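Local coordinates for mRNA export factor (Human herpesvirus 1, PDB 4YXP), which regulates viral gene expression as a homodimer, mediating nuclear export of intronless viral mRNAs, inhibiting host splicing and contributing to shutoff of host protein synthesis, at residues R158-C163 with L253-I258. Residues are numbered along the deposited sequence; the frame is centred on the assembly and turned at random.
Sequences RPFLQC and LTASHI. With ZN (zinc ion), chain D.
At the edge of the CHC2-type zinc finger of the folded C-terminal part of ICP27, F160 and P159 of helix 146-167 pack against T254, A255 and I258 of helix 249-259. The segments cross with N-to-C directions 139° apart, their axes 9.6 Å apart at closest approach, with F160 and A255 closest in backbone. CG of F160 stands anti to the backbone N (chi1 172°), which carries the ring across to the A255 methyl; CB of A255 meets the CD1-CE1 side of the ring obliquely, 4.0 Å from CE1. Nearer the backbone, CD1 of I258 lies 4.3 Å from CB of F160. The T254 methyl CG2 sits 4.2 Å from N of F160 and also reaches CB of P159, while OG1 is hydrogen-bonded to O of V250. One turn on, SG of C163 binds zinc at 2.3 Å; H242, C246 and C251 complete the site. The F160 ring meets that of H242 with planes near 90°, and I238 and L239 of helix 230-241 also touch the F160 side chain. No hydrogen bond joins the segments, and the contact rests on van der Waals packing, mostly between apolar side chains: a buried aromatic packs one zinc-ligand helix against another and borders a metal-binding histidine.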
loop_
_atom_site.group_PDB
_atom_site.type_symbol
_atom_site.label_atom_id
_atom_site.label_comp_id
_atom_site.label_asym_id
_atom_site.label_seq_id
_atom_site.Cartn_x
_atom_site.Cartn_y
_atom_site.Cartn_z
ATOM N N ARG B 158 7.697 -5.593 -1.473
ATOM C CA ARG B 158 9.050 -5.029 -1.487
ATOM C C ARG B 158 10.064 -5.860 -0.681
ATOM O O ARG B 158 11.154 -6.147 -1.182
ATOM C CB ARG B 158 9.034 -3.578 -0.982
ATOM C CG ARG B 158 10.396 -2.888 -1.035
ATOM C CD ARG B 158 10.310 -1.431 -0.603
ATOM N NE ARG B 158 9.356 -0.667 -1.403
ATOM C CZ ARG B 158 9.644 -0.055 -2.548
ATOM N NH1 ARG B 158 10.871 -0.108 -3.052
ATOM N NH2 ARG B 158 8.698 0.614 -3.196
ATOM N N PRO B 159 9.721 -6.256 0.561
ATOM C CA PRO B 159 10.708 -7.039 1.323
ATOM C C PRO B 159 10.996 -8.414 0.722
ATOM O O PRO B 159 12.135 -8.880 0.774
ATOM C CB PRO B 159 10.054 -7.181 2.704
ATOM C CG PRO B 159 9.080 -6.057 2.776
ATOM C CD PRO B 159 8.545 -5.932 1.385
ATOM N N PHE B 160 9.975 -9.060 0.169
ATOM C CA PHE B 160 10.159 -10.342 -0.504
ATOM C C PHE B 160 11.062 -10.194 -1.722
ATOM O O PHE B 160 11.975 -10.996 -1.938
ATOM C CB PHE B 160 8.808 -10.925 -0.929
ATOM C CG PHE B 160 8.924 -12.143 -1.802
ATOM C CD1 PHE B 160 9.359 -13.349 -1.276
ATOM C CD2 PHE B 160 8.595 -12.083 -3.147
ATOM C CE1 PHE B 160 9.464 -14.474 -2.076
ATOM C CE2 PHE B 160 8.698 -13.205 -3.952
ATOM C CZ PHE B 160 9.134 -14.399 -3.418
ATOM N N LEU B 161 10.803 -9.163 -2.518
ATOM C CA LEU B 161 11.498 -8.990 -3.788
ATOM C C LEU B 161 12.953 -8.564 -3.612
ATOM O O LEU B 161 13.772 -8.784 -4.505
ATOM C CB LEU B 161 10.762 -7.971 -4.656
ATOM C CG LEU B 161 9.398 -8.436 -5.170
ATOM C CD1 LEU B 161 8.684 -7.297 -5.867
ATOM C CD2 LEU B 161 9.543 -9.628 -6.109
ATOM N N GLN B 162 13.278 -7.955 -2.474
ATOM C CA GLN B 162 14.663 -7.600 -2.193
ATOM C C GLN B 162 15.531 -8.853 -2.274
ATOM O O GLN B 162 16.596 -8.845 -2.891
ATOM C CB GLN B 162 14.802 -6.943 -0.818
ATOM C CG GLN B 162 16.249 -6.635 -0.437
ATOM C CD GLN B 162 16.361 -5.733 0.778
ATOM O OE1 GLN B 162 15.597 -5.860 1.737
ATOM N NE2 GLN B 162 17.316 -4.810 0.741
ATOM N N CYS B 163 15.061 -9.932 -1.657
ATOM C CA CYS B 163 15.788 -11.197 -1.668
ATOM C C CYS B 163 15.620 -11.943 -2.996
ATOM O O CYS B 163 16.588 -12.452 -3.557
ATOM C CB CYS B 163 15.323 -12.085 -0.514
ATOM S SG CYS B 163 16.283 -13.612 -0.331
ATOM N N LEU B 253 9.239 -16.822 6.104
ATOM C CA LEU B 253 8.161 -16.305 6.941
ATOM C C LEU B 253 7.427 -15.158 6.238
ATOM O O LEU B 253 6.195 -15.076 6.265
ATOM C CB LEU B 253 8.727 -15.833 8.286
ATOM C CG LEU B 253 7.781 -15.651 9.476
ATOM C CD1 LEU B 253 6.984 -16.911 9.759
ATOM C CD2 LEU B 253 8.584 -15.262 10.712
ATOM N N THR B 254 8.197 -14.280 5.605
ATOM C CA THR B 254 7.646 -13.143 4.881
ATOM C C THR B 254 6.768 -13.627 3.726
ATOM O O THR B 254 5.635 -13.174 3.557
ATOM C CB THR B 254 8.779 -12.233 4.346
ATOM O OG1 THR B 254 9.473 -11.636 5.449
ATOM C CG2 THR B 254 8.240 -11.137 3.438
ATOM N N ALA B 255 7.296 -14.552 2.937
ATOM C CA ALA B 255 6.566 -15.077 1.790
ATOM C C ALA B 255 5.273 -15.751 2.232
ATOM O O ALA B 255 4.230 -15.592 1.597
ATOM C CB ALA B 255 7.431 -16.052 1.012
ATOM N N SER B 256 5.338 -16.493 3.329
ATOM C CA SER B 256 4.190 -17.260 3.795
ATOM C C SER B 256 3.083 -16.351 4.318
ATOM O O SER B 256 1.901 -16.622 4.107
ATOM C CB SER B 256 4.611 -18.249 4.885
ATOM O OG SER B 256 5.479 -19.242 4.366
ATOM N N HIS B 257 3.461 -15.267 4.990
ATOM C CA HIS B 257 2.479 -14.388 5.615
ATOM C C HIS B 257 1.776 -13.516 4.574
ATOM O O HIS B 257 0.642 -13.088 4.780
ATOM C CB HIS B 257 3.139 -13.512 6.680
ATOM C CG HIS B 257 2.199 -13.023 7.736
ATOM N ND1 HIS B 257 0.872 -13.413 7.796
ATOM C CD2 HIS B 257 2.384 -12.188 8.783
ATOM C CE1 HIS B 257 0.292 -12.833 8.824
ATOM N NE2 HIS B 257 1.186 -12.081 9.446
ATOM N N ILE B 258 2.455 -13.252 3.462
ATOM C CA ILE B 258 1.828 -12.572 2.331
ATOM C C ILE B 258 0.748 -13.480 1.743
ATOM O O ILE B 258 -0.361 -13.033 1.447
ATOM C CB ILE B 258 2.876 -12.177 1.268
ATOM C CG1 ILE B 258 3.790 -11.077 1.818
ATOM C CG2 ILE B 258 2.201 -11.707 -0.028
ATOM C CD1 ILE B 258 4.999 -10.779 0.955
HETATM ZN ZN ZN D . 14.785 -15.290 -0.031
#